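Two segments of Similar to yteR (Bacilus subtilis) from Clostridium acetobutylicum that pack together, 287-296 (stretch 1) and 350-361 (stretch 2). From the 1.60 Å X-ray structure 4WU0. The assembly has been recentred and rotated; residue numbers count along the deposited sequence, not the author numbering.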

# COMPACT_ATOMS: atom_id res chain seq x y z
N LEU A 287 -22.52 2.16 0.27
CA LEU A 287 -21.38 2.70 1.00
C LEU A 287 -20.87 4.03 0.46
O LEU A 287 -19.92 4.60 1.00
CB LEU A 287 -20.21 1.71 1.01
CG LEU A 287 -20.36 0.57 2.00
CD1 LEU A 287 -19.28 -0.47 1.76
CD2 LEU A 287 -20.27 1.10 3.41
N LYS A 288 -21.48 4.51 -0.62
CA LYS A 288 -21.01 5.75 -1.25
C LYS A 288 -20.94 6.92 -0.28
O LYS A 288 -19.92 7.60 -0.25
CB LYS A 288 -21.90 6.14 -2.42
CG LYS A 288 -21.58 5.44 -3.68
CD LYS A 288 -22.58 5.75 -4.77
CE LYS A 288 -22.26 5.01 -6.06
NZ LYS A 288 -23.32 5.30 -7.08
N GLU A 289 -22.01 7.18 0.47
CA GLU A 289 -21.99 8.35 1.36
C GLU A 289 -20.96 8.17 2.48
O GLU A 289 -20.28 9.12 2.88
CB GLU A 289 -23.37 8.67 1.91
CG GLU A 289 -24.35 9.20 0.86
CD GLU A 289 -23.84 10.44 0.13
OE1 GLU A 289 -23.29 11.34 0.78
OE2 GLU A 289 -23.98 10.48 -1.12
N THR A 290 -20.82 6.95 2.97
CA THR A 290 -19.81 6.65 3.99
C THR A 290 -18.42 6.96 3.46
O THR A 290 -17.60 7.56 4.15
CB THR A 290 -19.90 5.18 4.41
OG1 THR A 290 -21.17 4.98 5.04
CG2 THR A 290 -18.80 4.79 5.36
N ALA A 291 -18.16 6.55 2.23
CA ALA A 291 -16.85 6.74 1.62
C ALA A 291 -16.56 8.22 1.41
O ALA A 291 -15.43 8.69 1.66
CB ALA A 291 -16.75 5.96 0.31
N LYS A 292 -17.55 8.96 0.94
CA LYS A 292 -17.42 10.40 0.72
C LYS A 292 -17.14 11.14 2.02
O LYS A 292 -16.29 12.02 2.08
CB LYS A 292 -18.67 10.94 0.05
CG LYS A 292 -18.74 10.56 -1.41
CD LYS A 292 -20.13 10.66 -2.00
CE LYS A 292 -20.74 12.00 -1.83
NZ LYS A 292 -22.09 12.01 -2.51
N GLU A 293 -17.88 10.78 3.06
CA GLU A 293 -17.72 11.40 4.37
C GLU A 293 -16.34 11.13 4.95
O GLU A 293 -15.70 12.03 5.53
CB GLU A 293 -18.82 10.88 5.29
CG GLU A 293 -18.78 11.38 6.68
CD GLU A 293 -19.89 10.76 7.53
OE1 GLU A 293 -19.95 9.50 7.62
OE2 GLU A 293 -20.69 11.53 8.10
N ALA A 294 -15.85 9.92 4.76
CA ALA A 294 -14.52 9.55 5.26
C ALA A 294 -13.44 10.33 4.51
O ALA A 294 -12.47 10.79 5.12
CB ALA A 294 -14.29 8.03 5.14
N TYR A 295 -13.61 10.47 3.19
CA TYR A 295 -12.70 11.28 2.41
C TYR A 295 -12.64 12.70 2.93
O TYR A 295 -11.56 13.26 3.11
CB TYR A 295 -13.08 11.30 0.93
CG TYR A 295 -12.10 12.16 0.17
CD1 TYR A 295 -10.83 11.69 -0.13
CD2 TYR A 295 -12.41 13.45 -0.20
CE1 TYR A 295 -9.92 12.49 -0.78
CE2 TYR A 295 -11.50 14.26 -0.85
CZ TYR A 295 -10.25 13.77 -1.14
OH TYR A 295 -9.35 14.58 -1.81
N LYS A 296 -13.79 13.32 3.15
CA LYS A 296 -13.80 14.67 3.68
C LYS A 296 -13.14 14.73 5.07
O LYS A 296 -12.49 15.72 5.43
CB LYS A 296 -15.23 15.22 3.71
CG LYS A 296 -15.66 15.67 2.31
CD LYS A 296 -16.98 16.38 2.30
CE LYS A 296 -18.06 15.42 2.68
NZ LYS A 296 -19.44 15.99 2.54
N PRO A 350 -1.15 7.52 -1.04
CA PRO A 350 -2.54 7.11 -0.79
C PRO A 350 -3.50 8.28 -0.79
O PRO A 350 -4.63 8.13 -1.24
CB PRO A 350 -2.46 6.45 0.60
CG PRO A 350 -1.07 5.88 0.61
CD PRO A 350 -0.22 6.89 -0.08
N PHE A 351 -3.08 9.44 -0.29
CA PHE A 351 -3.96 10.61 -0.33
C PHE A 351 -4.25 11.04 -1.78
O PHE A 351 -5.39 11.35 -2.13
CB PHE A 351 -3.41 11.78 0.48
CG PHE A 351 -4.32 12.97 0.44
CD1 PHE A 351 -5.44 13.01 1.24
CD2 PHE A 351 -4.12 14.00 -0.47
CE1 PHE A 351 -6.33 14.09 1.16
CE2 PHE A 351 -4.99 15.07 -0.53
CZ PHE A 351 -6.11 15.10 0.30
N LEU A 352 -3.24 11.06 -2.64
CA LEU A 352 -3.47 11.35 -4.05
C LEU A 352 -4.44 10.36 -4.68
O LEU A 352 -5.32 10.75 -5.44
CB LEU A 352 -2.15 11.24 -4.81
CG LEU A 352 -1.13 12.35 -4.60
CD1 LEU A 352 0.25 11.90 -5.09
CD2 LEU A 352 -1.60 13.59 -5.36
N LEU A 353 -4.24 9.07 -4.38
CA LEU A 353 -5.08 8.03 -4.95
C LEU A 353 -6.52 8.11 -4.46
O LEU A 353 -7.46 7.96 -5.25
CB LEU A 353 -4.49 6.63 -4.66
CG LEU A 353 -3.14 6.39 -5.33
CD1 LEU A 353 -2.46 5.13 -4.77
CD2 LEU A 353 -3.31 6.24 -6.84
N ALA A 354 -6.70 8.34 -3.16
CA ALA A 354 -8.05 8.53 -2.62
C ALA A 354 -8.71 9.74 -3.27
O ALA A 354 -9.90 9.71 -3.57
CB ALA A 354 -7.97 8.71 -1.10
N SER A 355 -7.95 10.81 -3.44
CA SER A 355 -8.49 12.03 -4.04
C SER A 355 -8.96 11.77 -5.46
O SER A 355 -10.04 12.20 -5.86
CB SER A 355 -7.44 13.13 -4.06
OG SER A 355 -7.04 13.47 -2.75
N TYR A 356 -8.16 11.04 -6.23
CA TYR A 356 -8.53 10.71 -7.60
C TYR A 356 -9.85 9.93 -7.60
O TYR A 356 -10.74 10.22 -8.39
CB TYR A 356 -7.42 9.92 -8.28
CG TYR A 356 -7.80 9.38 -9.64
CD1 TYR A 356 -7.76 10.19 -10.76
CD2 TYR A 356 -8.22 8.07 -9.78
CE1 TYR A 356 -8.13 9.70 -12.01
CE2 TYR A 356 -8.60 7.57 -11.03
CZ TYR A 356 -8.54 8.40 -12.13
OH TYR A 356 -8.91 7.91 -13.37
N GLU A 357 -9.97 8.95 -6.71
CA GLU A 357 -11.19 8.13 -6.69
C GLU A 357 -12.41 8.95 -6.25
O GLU A 357 -13.50 8.77 -6.77
CB GLU A 357 -11.05 6.93 -5.75
CG GLU A 357 -10.10 5.85 -6.25
CD GLU A 357 -10.66 5.02 -7.41
OE1 GLU A 357 -11.90 4.97 -7.62
OE2 GLU A 357 -9.84 4.41 -8.13
N TYR A 358 -12.21 9.82 -5.27
CA TYR A 358 -13.29 10.68 -4.80
C TYR A 358 -13.79 11.58 -5.92
O TYR A 358 -14.99 11.71 -6.15
CB TYR A 358 -12.80 11.55 -3.64
CG TYR A 358 -13.84 12.51 -3.13
CD1 TYR A 358 -14.78 12.11 -2.21
CD2 TYR A 358 -13.86 13.83 -3.56
CE1 TYR A 358 -15.72 12.99 -1.73
CE2 TYR A 358 -14.80 14.71 -3.09
CZ TYR A 358 -15.72 14.29 -2.17
OH TYR A 358 -16.69 15.16 -1.68
N GLU A 359 -12.85 12.20 -6.61
CA GLU A 359 -13.19 13.10 -7.70
C GLU A 359 -13.93 12.35 -8.79
O GLU A 359 -14.87 12.86 -9.38
CB GLU A 359 -11.91 13.74 -8.24
CG GLU A 359 -11.27 14.71 -7.24
CD GLU A 359 -9.79 14.89 -7.44
OE1 GLU A 359 -9.25 14.49 -8.50
OE2 GLU A 359 -9.13 15.40 -6.51
N THR A 360 -13.51 11.12 -9.04
CA THR A 360 -14.11 10.32 -10.10
C THR A 360 -15.56 10.00 -9.74
O THR A 360 -16.44 10.02 -10.59
CB THR A 360 -13.32 9.03 -10.34
OG1 THR A 360 -11.98 9.35 -10.73
CG2 THR A 360 -13.97 8.18 -11.42
N LEU A 361 -15.79 9.72 -8.45
CA LEU A 361 -17.16 9.48 -7.97
C LEU A 361 -18.02 10.73 -8.09
O LEU A 361 -19.15 10.64 -8.58
CB LEU A 361 -17.11 9.02 -6.50
CG LEU A 361 -18.48 8.86 -5.82
CD1 LEU A 361 -19.34 7.78 -6.50
CD2 LEU A 361 -18.28 8.55 -4.34
OXT LEU A 361 -17.64 11.85 -7.71
O HOH W 1 -10.42 15.88 -4.16
O HOH W 2 -19.05 14.69 -0.29

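Two helices, 288-296 and 350-360, meet with their N-to-C directions 134° apart, so they run roughly against each other but splay well away from a strictly antiparallel pair. Their axes come no closer than 10.7 Å. The contact covers 446 Å² in all, and two tyrosines, Tyr 295 and Tyr 358, supply about half of it.

Stretch 2 begins at Pro 350, which lies out of reach; its imide nitrogen has no hydrogen to give to the preceding turn, and the helix is kinked there. Phe 351 is the first residue to take part. Its CA-to-CB bond points sideways, but the ring reaches across until CZ of Phe 351 lies 3.9 Å from OH of Tyr 295, adding an apolar contact beside the hydroxyl.

Ala 354 points toward stretch 1, and its short side chain lets Tyr 295 come close to the helix backbone: CE1 of Tyr 295 lies 3.9 Å from the carbonyl C of Ala 354, and CD1 of Tyr 295 is 4.2 Å from CB of Ala 354. Ser 355 supplies the polar partner. Its OG donates to the backbone O of Phe 351 at 2.8 Å, a common way for serine to satisfy itself within a helix, and is hydrogen-bonded to OH of Tyr 295 at 2.7 Å. Thus Tyr 295 sits as a knob among Phe 351, Ala 354, Ser 355 and Tyr 358, with a polar anchor at its tip.

One turn beyond Ala 354, Tyr 358 covers a face of the Tyr 295 ring. The two rings form an offset stack, with centroids 4.2 Å apart and planes inclined by 19°, while CB of Tyr 358 stands 3.8 Å from the Tyr 295 ring centroid, almost on the ring normal, in a CH-pi contact. Tyr 358 also meets the aliphatic part of Lys 292: CG of Lys 292 is 3.9 Å from CE1 of Tyr 358. The hydroxyl of Tyr 358 shares a water with NZ of Lys 296, the lysine's bond being weak. Glu 359 joins through another water, which donates to its OE2 and also hydrogen-bonds to OH of Tyr 295.

Leu 361 closes the contact at the chain terminus. Its CD2 is 3.6 Å from CG of Lys 292, and its CD1 is 4.0 Å from CE of Lys 288. Lysine suits this margin because its methylene chain can pack against leucine while its charge lies elsewhere: NZ of Lys 292 forms a 2.8 Å salt bridge with OE2 of Glu 289.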